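Local coordinates for trichothecene 15-O-acetyltransferase TRI3 (Fusarium sporotrichioides, PDB 3FOT), which acetylates the 15-hydroxyl of trichothecene intermediates such as 15-deacetylcalonectrin, a step in the biosynthesis of the mycotoxin T-2 toxin, at residues Cys279-Lys283 with Val503-Gln508; Asp287-Asp291 with Arg484-Thr488; Phe78-Leu83 with Trp120-Ile125. All coordinates share one frame; numbering follows the deposited sequence. Where two conformers were deposited one is given.

Overall arrangement
Contacts 1 and 2 belong to one layered unit of this BAHD-superfamily acyltransferase, built on the mixed sheet in which strands 277-283 and 486-494 are antiparallel neighbours. Their centres lie 16 Å apart, and they touch where Ile281 CG2 meets Thr488 CG2 at 3.6 Å. Strand 277-283 leads into helix 286-299 and strand 486-494 into helix 500-516, so contact 2 is nested inside the loop closed by contact 1. Contact 3 closes earlier in the chain, beside a different mixed sheet; its centre is about 35 Å from that of contact 1 and 34 Å from that of contact 2. All three lie away from His414, which binds 15-deacetylcalonectrin.

Contact 1: residues Cys279-Lys283 with Val503-Gln508; sequences CVIHK and VQKYLQ
Apolar packing between Val280 and three residues of helix 500-516 joins that helix to strand 277-283, an outermost strand of its mixed sheet. The strand and helix segments run at 28° to each other with their axes 9.0 Å apart, an alpha/beta layer. Val280 divides its branches: CG1, anti to the backbone N (chi1 178°), reaches Leu507 CD2 at 3.6 Å and also touches the CG methylene of Gln504, whereas CG2 meets Val503 CG1 at 4.0 Å. Leu507 CD2 is shared, since it also lies 3.8 Å from His282 CB.

The polar part sits at the more exposed end. The bent side chain of Gln508 crosses that of His282 at about a right angle, its amide plane turned 43° from the imidazole, and its OE1 comes obliquely to within 3.1 Å of His282 CD2. One water bridges His282 NE2 and Gln508 NE2 through two weak bonds, accepting from the amide.

Within the sheet, Val280 and His282 share backbone hydrogen bonds with Ile491 and Leu489 of strand 486-494, while Ile281, pointing away from the helix, touches Leu135. Adhesion between helix and strand therefore rests mainly on branched aliphatic groups, and the polar edge adds a weak, water-mediated link.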
ATOM      1  N   CYS A 279       2.838   4.615  13.761  1.00 17.44           N
ATOM      2  CA  CYS A 279       2.202   3.324  13.521  0.50 17.41           C
ATOM      3  C   CYS A 279       2.044   2.522  14.821  1.00 17.55           C
ATOM      4  O   CYS A 279       2.944   2.536  15.634  1.00 17.53           O
ATOM      5  CB  CYS A 279       3.061   2.548  12.516  0.50 18.24           C
ATOM      6  SG  CYS A 279       2.304   1.081  11.837  0.50 18.87           S
ATOM      7  N   VAL A 280       0.929   1.807  14.986  1.00 16.36           N
ATOM      8  CA  VAL A 280       0.770   0.847  16.073  1.00 15.87           C
ATOM      9  C   VAL A 280       0.408  -0.464  15.404  1.00 15.31           C
ATOM     10  O   VAL A 280      -0.493  -0.502  14.573  1.00 15.47           O
ATOM     11  CB  VAL A 280      -0.324   1.262  17.083  1.00 15.64           C
ATOM     12  CG1 VAL A 280      -0.469   0.178  18.154  1.00 18.07           C
ATOM     13  CG2 VAL A 280       0.035   2.577  17.739  1.00 15.86           C
ATOM     14  N   ILE A 281       1.126  -1.536  15.749  1.00 15.32           N
ATOM     15  CA  ILE A 281       0.960  -2.831  15.077  1.00 14.90           C
ATOM     16  C   ILE A 281       0.524  -3.912  16.071  1.00 14.94           C
ATOM     17  O   ILE A 281       1.046  -3.992  17.182  1.00 16.46           O
ATOM     18  CB  ILE A 281       2.304  -3.281  14.428  1.00 15.01           C
ATOM     19  CG1 ILE A 281       2.708  -2.342  13.285  1.00 13.82           C
ATOM     20  CG2 ILE A 281       2.203  -4.714  13.952  1.00 15.94           C
ATOM     21  CD1 ILE A 281       4.106  -2.561  12.741  1.00 15.83           C
ATOM     22  N   HIS A 282      -0.432  -4.746  15.676  1.00 14.73           N
ATOM     23  CA  HIS A 282      -0.784  -5.924  16.470  1.00 14.41           C
ATOM     24  C   HIS A 282      -0.732  -7.113  15.541  1.00 14.24           C
ATOM     25  O   HIS A 282      -1.516  -7.207  14.614  1.00 13.37           O
ATOM     26  CB  HIS A 282      -2.176  -5.825  17.083  1.00 14.81           C
ATOM     27  CG  HIS A 282      -2.487  -6.957  18.004  1.00 16.30           C
ATOM     28  ND1 HIS A 282      -2.871  -8.198  17.548  1.00 18.01           N
ATOM     29  CD2 HIS A 282      -2.406  -7.057  19.352  1.00 19.48           C
ATOM     30  CE1 HIS A 282      -3.024  -9.016  18.577  1.00 16.90           C
ATOM     31  NE2 HIS A 282      -2.760  -8.347  19.684  1.00 21.80           N
ATOM     32  N   LYS A 283       0.222  -7.999  15.795  1.00 13.65           N
ATOM     33  CA  LYS A 283       0.342  -9.227  15.050  1.00 14.23           C
ATOM     34  C   LYS A 283      -0.452 -10.313  15.766  1.00 13.95           C
ATOM     35  O   LYS A 283      -0.135 -10.673  16.906  1.00 14.69           O
ATOM     36  CB  LYS A 283       1.813  -9.627  14.959  1.00 14.63           C
ATOM     37  CG  LYS A 283       2.634  -8.759  14.043  1.00 17.63           C
ATOM     38  N   VAL A 503      -4.708   5.159  20.395  1.00 16.46           N
ATOM     39  CA  VAL A 503      -4.693   4.319  19.194  1.00 15.88           C
ATOM     40  C   VAL A 503      -4.522   2.856  19.587  1.00 15.70           C
ATOM     41  O   VAL A 503      -5.184   1.966  19.033  1.00 14.88           O
ATOM     42  CB  VAL A 503      -3.569   4.704  18.203  1.00 15.85           C
ATOM     43  CG1 VAL A 503      -3.655   3.807  16.973  1.00 16.11           C
ATOM     44  CG2 VAL A 503      -3.720   6.161  17.764  1.00 16.64           C
ATOM     45  N   GLN A 504      -3.610   2.619  20.527  1.00 15.75           N
ATOM     46  CA  GLN A 504      -3.405   1.286  21.086  1.00 15.80           C
ATOM     47  C   GLN A 504      -4.698   0.757  21.708  1.00 15.33           C
ATOM     48  O   GLN A 504      -5.040  -0.390  21.502  1.00 14.87           O
ATOM     49  CB  GLN A 504      -2.291   1.294  22.145  1.00 16.30           C
ATOM     50  CG  GLN A 504      -0.894   1.524  21.601  0.50 16.57           C
ATOM     51  CD  GLN A 504       0.159   1.674  22.698  0.50 17.21           C
ATOM     52  OE1 GLN A 504      -0.095   2.253  23.759  0.50 18.81           O
ATOM     53  NE2 GLN A 504       1.360   1.169  22.432  0.50 18.80           N
ATOM     54  N   LYS A 505      -5.397   1.603  22.462  1.00 15.49           N
ATOM     55  CA  LYS A 505      -6.650   1.216  23.128  1.00 15.32           C
ATOM     56  C   LYS A 505      -7.677   0.818  22.068  1.00 14.64           C
ATOM     57  O   LYS A 505      -8.337  -0.224  22.169  1.00 14.10           O
ATOM     58  CB  LYS A 505      -7.178   2.371  23.996  1.00 15.74           C
ATOM     59  CG  LYS A 505      -8.483   2.050  24.715  1.00 18.39           C
ATOM     60  N   TYR A 506      -7.773   1.639  21.033  1.00 13.80           N
ATOM     61  CA  TYR A 506      -8.694   1.371  19.930  1.00 12.77           C
ATOM     62  C   TYR A 506      -8.293   0.088  19.188  1.00 12.87           C
ATOM     63  O   TYR A 506      -9.126  -0.767  18.935  1.00 12.05           O
ATOM     64  CB  TYR A 506      -8.758   2.574  18.980  1.00 13.10           C
ATOM     65  CG  TYR A 506      -9.832   2.441  17.906  1.00 12.41           C
ATOM     66  CD1 TYR A 506     -11.183   2.455  18.246  1.00 14.46           C
ATOM     67  CD2 TYR A 506      -9.489   2.314  16.558  1.00 13.57           C
ATOM     68  CE1 TYR A 506     -12.180   2.334  17.272  1.00 12.53           C
ATOM     69  CE2 TYR A 506     -10.471   2.188  15.575  1.00 14.34           C
ATOM     70  CZ  TYR A 506     -11.818   2.190  15.948  1.00 12.74           C
ATOM     71  OH  TYR A 506     -12.808   2.060  15.011  1.00 13.55           O
ATOM     72  N   LEU A 507      -7.008  -0.060  18.850  1.00 12.29           N
ATOM     73  CA  LEU A 507      -6.549  -1.286  18.161  1.00 12.57           C
ATOM     74  C   LEU A 507      -6.884  -2.547  18.969  1.00 11.56           C
ATOM     75  O   LEU A 507      -7.373  -3.557  18.427  1.00 11.37           O
ATOM     76  CB  LEU A 507      -5.032  -1.212  17.909  1.00 12.19           C
ATOM     77  CG  LEU A 507      -4.432  -2.413  17.154  1.00 13.41           C
ATOM     78  CD1 LEU A 507      -5.197  -2.758  15.839  1.00 16.11           C
ATOM     79  CD2 LEU A 507      -2.947  -2.129  16.883  1.00 14.10           C
ATOM     80  N   GLN A 508      -6.632  -2.487  20.268  1.00 12.06           N
ATOM     81  CA  GLN A 508      -6.901  -3.642  21.138  1.00 12.49           C
ATOM     82  C   GLN A 508      -8.401  -3.983  21.179  1.00 11.58           C
ATOM     83  O   GLN A 508      -8.794  -5.168  21.252  1.00 10.52           O
ATOM     84  CB  GLN A 508      -6.372  -3.388  22.555  1.00 12.66           C
ATOM     85  CG  GLN A 508      -4.819  -3.440  22.641  1.00 16.57           C
ATOM     86  CD  GLN A 508      -4.243  -4.686  21.931  1.00 22.96           C
ATOM     87  OE1 GLN A 508      -3.553  -4.577  20.899  1.00 27.08           O
ATOM     88  NE2 GLN A 508      -4.568  -5.871  22.453  1.00 22.87           N
TER
HETATM   89  O   HOH W   1      -3.346  -8.597  23.085  1.00 36.80           O

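Contact 2: residues Asp287-Asp291 with Arg484-Thr488; sequences DESID and RDAST. Unlike the reference sequence in segment 287-291: Asp291 (reference Ala).
Ser289 lays its CB against the carbonyl of Asp485, 3.3 Å from the O atom, and turns its hydroxyl onto the start of strand 486-494. The arrangement is an alpha/beta junction in the acyltransferase fold, at a beta hairpin: Arg484 and Asp485, both with positive phi and close to a type I' turn, link antiparallel strands 477-483 and 486-494. Helix 286-299, which follows strand 277-283, meets the start of the neighbouring antiparallel strand chiefly through the buried Ser289. Its OG, placed beside the serine's own backbone N by a chi1 of -55°, accepts the N-H of Ser487 at 2.8 Å, and the bond is almost straight at 176°. The same OG is hydrogen-bonded to Ser285 O one helical turn earlier, so two backbone groups fix the rotation of this hydroxyl. Beside the bond, Ser487 also puts its CB 3.6 Å from Ser289 OG.

The CA atoms of Ser289 and Ala486 lie 5.5 Å apart. Ser487 also shares a backbone hydrogen bond with Leu284, in the connection between strand 277-283 and the helix, and the side chains of both serines touch Leu284. At the helix start, Glu288 OE1 takes the N-H of Ser285. The hairpin turn brings the exposed Asp485 beside the helix. On this exposed side Ile290 CD1 lies 4.2 Å from Asp485 CB.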
ATOM      1  N   ASP A 287      -2.188 -19.113  14.993  1.00 11.47           N
ATOM      2  CA  ASP A 287      -3.267 -19.946  15.555  1.00 12.27           C
ATOM      3  C   ASP A 287      -4.570 -19.131  15.667  1.00 12.33           C
ATOM      4  O   ASP A 287      -5.669 -19.591  15.288  1.00 11.65           O
ATOM      5  CB  ASP A 287      -2.867 -20.525  16.918  1.00 13.27           C
ATOM      6  CG  ASP A 287      -1.852 -21.663  16.800  1.00 15.70           C
ATOM      7  OD1 ASP A 287      -1.775 -22.315  15.738  1.00 18.46           O
ATOM      8  OD2 ASP A 287      -1.146 -21.894  17.786  1.00 18.17           O
ATOM      9  N   GLU A 288      -4.430 -17.905  16.152  1.00 11.87           N
ATOM     10  CA  GLU A 288      -5.577 -17.004  16.282  1.00 11.69           C
ATOM     11  C   GLU A 288      -6.138 -16.661  14.929  1.00 11.16           C
ATOM     12  O   GLU A 288      -7.356 -16.606  14.743  1.00  9.66           O
ATOM     13  CB  GLU A 288      -5.145 -15.715  16.963  1.00 12.72           C
ATOM     14  CG  GLU A 288      -4.950 -15.864  18.435  1.00 14.20           C
ATOM     15  CD  GLU A 288      -4.179 -14.733  19.052  1.00 18.83           C
ATOM     16  OE1 GLU A 288      -3.647 -13.849  18.324  1.00 17.30           O
ATOM     17  OE2 GLU A 288      -4.107 -14.731  20.299  1.00 18.46           O
ATOM     18  N   SER A 289      -5.245 -16.381  13.979  1.00  9.93           N
ATOM     19  CA  SER A 289      -5.684 -16.012  12.637  1.00  9.95           C
ATOM     20  C   SER A 289      -6.419 -17.134  11.937  1.00 10.25           C
ATOM     21  O   SER A 289      -7.433 -16.912  11.267  1.00  9.98           O
ATOM     22  CB  SER A 289      -4.496 -15.505  11.806  1.00  9.43           C
ATOM     23  OG  SER A 289      -3.814 -14.433  12.468  1.00 10.80           O
ATOM     24  N   ILE A 290      -5.925 -18.361  12.096  1.00  9.67           N
ATOM     25  CA  ILE A 290      -6.549 -19.496  11.467  1.00 10.72           C
ATOM     26  C   ILE A 290      -7.947 -19.728  12.064  1.00 11.11           C
ATOM     27  O   ILE A 290      -8.908 -20.021  11.338  1.00 11.96           O
ATOM     28  CB  ILE A 290      -5.628 -20.748  11.630  1.00  9.77           C
ATOM     29  CG1 ILE A 290      -4.447 -20.619  10.654  1.00 11.96           C
ATOM     30  CG2 ILE A 290      -6.412 -22.038  11.397  1.00 11.20           C
ATOM     31  CD1 ILE A 290      -3.323 -21.605  10.937  1.00 12.80           C
ATOM     32  N   ASP A 291      -8.052 -19.542  13.380  1.00 12.05           N
ATOM     33  CA  ASP A 291      -9.325 -19.720  14.088  1.00 11.96           C
ATOM     34  C   ASP A 291     -10.323 -18.644  13.636  1.00 11.85           C
ATOM     35  O   ASP A 291     -11.509 -18.931  13.449  1.00 11.99           O
ATOM     36  CB  ASP A 291      -9.154 -19.648  15.624  1.00 12.11           C
ATOM     37  CG  ASP A 291      -8.647 -20.949  16.248  1.00 14.93           C
ATOM     38  OD1 ASP A 291      -8.198 -20.920  17.415  1.00 19.12           O
ATOM     39  OD2 ASP A 291      -8.687 -21.981  15.569  1.00 17.89           O
ATOM     40  N   ARG A 484       2.469 -15.915   6.278  1.00  9.08           N
ATOM     41  CA  ARG A 484       2.715 -17.198   6.994  1.00 10.96           C
ATOM     42  C   ARG A 484       1.531 -17.524   7.924  1.00 11.90           C
ATOM     43  O   ARG A 484       1.714 -17.985   9.082  1.00 12.42           O
ATOM     44  CB  ARG A 484       4.018 -17.163   7.780  1.00 10.61           C
ATOM     45  CG  ARG A 484       5.237 -17.046   6.858  1.00 11.11           C
ATOM     46  CD  ARG A 484       6.479 -16.894   7.683  1.00 12.14           C
ATOM     47  NE  ARG A 484       7.669 -16.821   6.840  1.00 11.91           N
ATOM     48  CZ  ARG A 484       8.333 -17.885   6.364  1.00 13.30           C
ATOM     49  NH1 ARG A 484       9.411 -17.697   5.613  1.00 11.80           N
ATOM     50  NH2 ARG A 484       7.946 -19.134   6.660  1.00 12.86           N
ATOM     51  N   ASP A 485       0.339 -17.295   7.374  1.00 12.21           N
ATOM     52  CA  ASP A 485      -0.971 -17.568   8.021  1.00 13.85           C
ATOM     53  C   ASP A 485      -1.263 -16.730   9.261  1.00 13.58           C
ATOM     54  O   ASP A 485      -2.195 -17.048  10.012  1.00 13.57           O
ATOM     55  CB  ASP A 485      -1.123 -19.044   8.394  1.00 15.12           C
ATOM     56  CG  ASP A 485      -1.388 -19.924   7.201  1.00 18.93           C
ATOM     57  OD1 ASP A 485      -2.132 -19.509   6.281  1.00 23.05           O
ATOM     58  OD2 ASP A 485      -0.871 -21.051   7.224  1.00 24.45           O
ATOM     59  N   ALA A 486      -0.482 -15.680   9.489  1.00 12.04           N
ATOM     60  CA  ALA A 486      -0.732 -14.784  10.607  1.00 12.12           C
ATOM     61  C   ALA A 486      -1.195 -13.436  10.082  1.00 12.76           C
ATOM     62  O   ALA A 486      -0.534 -12.853   9.222  1.00 12.13           O
ATOM     63  CB  ALA A 486       0.527 -14.619  11.453  1.00 12.32           C
ATOM     64  N   SER A 487      -2.308 -12.935  10.628  1.00 11.78           N
ATOM     65  CA  SER A 487      -2.832 -11.607  10.263  1.00 11.75           C
ATOM     66  C   SER A 487      -2.225 -10.516  11.135  1.00 11.72           C
ATOM     67  O   SER A 487      -2.139 -10.654  12.352  1.00 12.17           O
ATOM     68  CB  SER A 487      -4.369 -11.574  10.366  1.00 10.63           C
ATOM     69  OG  SER A 487      -4.946 -12.497   9.447  1.00 14.09           O
ATOM     70  N   THR A 488      -1.807  -9.423  10.506  1.00 10.77           N
ATOM     71  CA  THR A 488      -1.328  -8.261  11.228  1.00 11.06           C
ATOM     72  C   THR A 488      -2.269  -7.081  10.999  1.00 10.88           C
ATOM     73  O   THR A 488      -2.627  -6.809   9.849  1.00 10.05           O
ATOM     74  CB  THR A 488       0.056  -7.879  10.704  1.00 12.42           C
ATOM     75  OG1 THR A 488       0.979  -8.928  11.064  1.00 13.92           O
ATOM     76  CG2 THR A 488       0.501  -6.562  11.321  1.00 12.17           C
TER

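Contact 3: residues Phe78-Leu83 with Trp120-Ile125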
ATOM      1  N   PHE A  78      21.903  -6.674  -4.580  1.00  8.94           N
ATOM      2  CA  PHE A  78      20.616  -5.972  -4.772  1.00  8.84           C
ATOM      3  C   PHE A  78      20.713  -4.880  -5.830  1.00  8.82           C
ATOM      4  O   PHE A  78      19.730  -4.529  -6.469  1.00  9.02           O
ATOM      5  CB  PHE A  78      20.096  -5.427  -3.446  1.00  8.69           C
ATOM      6  CG  PHE A  78      19.251  -6.417  -2.708  1.00  8.58           C
ATOM      7  CD1 PHE A  78      17.946  -6.693  -3.131  1.00 10.88           C
ATOM      8  CD2 PHE A  78      19.758  -7.105  -1.629  1.00  7.80           C
ATOM      9  CE1 PHE A  78      17.164  -7.646  -2.449  1.00 10.69           C
ATOM     10  CE2 PHE A  78      19.002  -8.059  -0.944  1.00  9.73           C
ATOM     11  CZ  PHE A  78      17.705  -8.322  -1.341  1.00  9.89           C
ATOM     12  N   GLU A  79      21.906  -4.337  -6.025  1.00  9.44           N
ATOM     13  CA  GLU A  79      22.108  -3.390  -7.128  1.00  8.70           C
ATOM     14  C   GLU A  79      21.899  -4.111  -8.460  1.00  8.97           C
ATOM     15  O   GLU A  79      21.223  -3.606  -9.365  1.00  8.82           O
ATOM     16  CB  GLU A  79      23.509  -2.783  -7.063  1.00  9.15           C
ATOM     17  CG  GLU A  79      23.688  -1.731  -5.960  1.00  9.38           C
ATOM     18  CD  GLU A  79      25.159  -1.372  -5.815  1.00 14.39           C
ATOM     19  OE1 GLU A  79      25.958  -1.815  -6.663  1.00 19.07           O
ATOM     20  OE2 GLU A  79      25.527  -0.654  -4.869  1.00 12.93           O
ATOM     21  N   LEU A  80      22.476  -5.300  -8.570  1.00  9.47           N
ATOM     22  CA  LEU A  80      22.336  -6.144  -9.765  1.00  9.58           C
ATOM     23  C   LEU A  80      20.864  -6.545  -9.994  1.00  9.04           C
ATOM     24  O   LEU A  80      20.342  -6.404 -11.097  1.00  9.11           O
ATOM     25  CB  LEU A  80      23.248  -7.370  -9.638  1.00 10.16           C
ATOM     26  CG  LEU A  80      24.743  -7.022  -9.721  1.00 11.32           C
ATOM     27  CD1 LEU A  80      25.574  -8.232  -9.314  1.00 13.43           C
ATOM     28  CD2 LEU A  80      25.120  -6.568 -11.122  1.00 14.56           C
ATOM     29  N   ALA A  81      20.200  -7.010  -8.939  1.00  7.98           N
ATOM     30  CA  ALA A  81      18.789  -7.320  -8.973  1.00  7.54           C
ATOM     31  C   ALA A  81      17.943  -6.113  -9.381  1.00  8.35           C
ATOM     32  O   ALA A  81      16.985  -6.257 -10.134  1.00  9.15           O
ATOM     33  CB  ALA A  81      18.334  -7.862  -7.598  1.00  7.85           C
ATOM     34  N   LEU A  82      18.268  -4.935  -8.862  1.00  7.75           N
ATOM     35  CA  LEU A  82      17.462  -3.740  -9.138  1.00  8.59           C
ATOM     36  C   LEU A  82      17.567  -3.338 -10.615  1.00  9.49           C
ATOM     37  O   LEU A  82      16.589  -2.887 -11.253  1.00  9.79           O
ATOM     38  CB  LEU A  82      17.919  -2.586  -8.249  1.00  8.39           C
ATOM     39  CG  LEU A  82      17.150  -1.277  -8.400  1.00  8.69           C
ATOM     40  CD1 LEU A  82      15.627  -1.429  -8.143  1.00  8.37           C
ATOM     41  CD2 LEU A  82      17.750  -0.266  -7.432  1.00 10.40           C
ATOM     42  N   LEU A  83      18.754  -3.517 -11.173  1.00  9.52           N
ATOM     43  CA  LEU A  83      18.924  -3.292 -12.622  1.00  9.97           C
ATOM     44  C   LEU A  83      18.056  -4.235 -13.459  1.00 10.13           C
ATOM     45  O   LEU A  83      17.374  -3.782 -14.398  1.00  9.95           O
ATOM     46  CB  LEU A  83      20.402  -3.401 -13.027  1.00 10.79           C
ATOM     47  CG  LEU A  83      21.300  -2.275 -12.513  1.00 11.81           C
ATOM     48  CD1 LEU A  83      22.765  -2.677 -12.584  1.00 14.23           C
ATOM     49  CD2 LEU A  83      21.025  -0.968 -13.291  1.00 12.96           C
ATOM     50  N   TRP A 120      22.705   4.821 -11.123  1.00 12.14           N
ATOM     51  CA  TRP A 120      21.354   4.945 -10.598  1.00 11.74           C
ATOM     52  C   TRP A 120      21.057   3.843  -9.548  1.00 10.98           C
ATOM     53  O   TRP A 120      20.597   4.147  -8.447  1.00 11.69           O
ATOM     54  CB  TRP A 120      20.291   4.922 -11.723  1.00 10.94           C
ATOM     55  CG  TRP A 120      18.895   4.643 -11.202  1.00 10.78           C
ATOM     56  CD1 TRP A 120      18.027   5.535 -10.639  1.00 10.71           C
ATOM     57  CD2 TRP A 120      18.249   3.352 -11.140  1.00 11.33           C
ATOM     58  NE1 TRP A 120      16.876   4.885 -10.242  1.00 10.77           N
ATOM     59  CE2 TRP A 120      16.977   3.551 -10.553  1.00  9.69           C
ATOM     60  CE3 TRP A 120      18.620   2.061 -11.539  1.00  9.63           C
ATOM     61  CZ2 TRP A 120      16.079   2.493 -10.322  1.00 10.20           C
ATOM     62  CZ3 TRP A 120      17.711   0.994 -11.336  1.00  9.21           C
ATOM     63  CH2 TRP A 120      16.453   1.229 -10.720  1.00  8.76           C
ATOM     64  N   ALA A 121      21.299   2.585  -9.905  1.00 11.64           N
ATOM     65  CA  ALA A 121      21.020   1.460  -8.980  1.00 10.87           C
ATOM     66  C   ALA A 121      21.835   1.552  -7.676  1.00 11.92           C
ATOM     67  O   ALA A 121      21.303   1.377  -6.579  1.00 10.74           O
ATOM     68  CB  ALA A 121      21.245   0.108  -9.696  1.00 11.48           C
ATOM     69  N   ARG A 122      23.126   1.882  -7.799  1.00 13.26           N
ATOM     70  CA  ARG A 122      23.959   2.094  -6.611  1.00 14.34           C
ATOM     71  C   ARG A 122      23.369   3.165  -5.689  1.00 13.34           C
ATOM     72  O   ARG A 122      23.381   3.033  -4.441  1.00 13.18           O
ATOM     73  CB  ARG A 122      25.380   2.447  -7.070  1.00 14.74           C
ATOM     74  CG  ARG A 122      26.360   2.793  -5.964  1.00 18.16           C
ATOM     75  CD  ARG A 122      27.686   3.292  -6.567  1.00 18.02           C
ATOM     76  NE  ARG A 122      28.041   2.516  -7.754  1.00 23.95           N
ATOM     77  CZ  ARG A 122      28.214   3.048  -8.957  1.00 26.70           C
ATOM     78  NH1 ARG A 122      28.115   4.373  -9.119  1.00 27.77           N
ATOM     79  NH2 ARG A 122      28.518   2.264  -9.984  1.00 27.48           N
ATOM     80  N   GLY A 123      22.819   4.221  -6.297  1.00 11.97           N
ATOM     81  CA  GLY A 123      22.198   5.325  -5.574  1.00 12.48           C
ATOM     82  C   GLY A 123      20.936   4.962  -4.805  1.00 11.88           C
ATOM     83  O   GLY A 123      20.530   5.707  -3.906  1.00 11.92           O
ATOM     84  N   CYS A 124      20.316   3.827  -5.163  1.00 10.98           N
ATOM     85  CA  CYS A 124      19.066   3.405  -4.553  1.00 11.17           C
ATOM     86  C   CYS A 124      19.215   2.363  -3.443  1.00 10.73           C
ATOM     87  O   CYS A 124      18.225   2.022  -2.796  1.00 10.79           O
ATOM     88  CB  CYS A 124      18.134   2.796  -5.607  1.00 10.69           C
ATOM     89  SG  CYS A 124      17.531   3.969  -6.817  1.00 13.49           S
ATOM     90  N   ILE A 125      20.424   1.849  -3.235  1.00 10.77           N
ATOM     91  CA  ILE A 125      20.602   0.774  -2.256  1.00 10.48           C
ATOM     92  C   ILE A 125      21.593   1.247  -1.211  1.00 11.25           C
ATOM     93  O   ILE A 125      22.699   1.665  -1.552  1.00 11.31           O
ATOM     94  CB  ILE A 125      21.155  -0.523  -2.903  1.00 11.47           C
ATOM     95  CG1 ILE A 125      20.341  -0.960  -4.134  1.00 12.88           C
ATOM     96  CG2 ILE A 125      21.266  -1.644  -1.860  1.00  9.85           C
ATOM     97  CD1 ILE A 125      18.952  -1.425  -3.852  1.00 16.95           C
TER
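With CG anti to the backbone N (chi1 -179°), Leu82 projects from helix 71-88 to the CH2 corner of the Trp120 indole, whose own chi1 of 163° swings the ring back toward that helix. This is helix-helix packing in the BAHD-type acyltransferase fold, at a steep 124° between the directions of the two segments, with axes 8.8 Å apart; helix 114-124 then passes straight into strand 125-129, an outermost strand of a mixed sheet. Leu82 and Trp120 cross at about a right angle, and Leu82 CG lies obliquely 3.5 Å from Trp120 CH2. The CD2 methyl of Leu82 packs against the C-terminal end of 120-125, meeting Cys124 CB at 3.6 Å and Ile125 CD1 at 4.0 Å, and also touches Trp120 CH2.

At the closest backbone approach the small Ala121 faces Glu79, its CB 3.7 Å from the Glu79 carbonyl O, and Leu83 CG packs on the same methyl. Leu83 CD2 also comes to the edge of the indole, near the ring plane. A cation-pi contact with Arg86 further holds Trp120, and Phe197 of helix 191-205 touches Leu82.

Toward the exposed side, the extended Glu79 side chain crosses those of Ile125 and Arg122 obliquely, but its carboxylate pairs with Lys75, which also bonds Ile125 O, while Arg122 pairs with Asp119. What Glu79 offers Arg122 is thus chiefly van der Waals contact, with Glu79 OE2 3.6 Å from Arg122 CA.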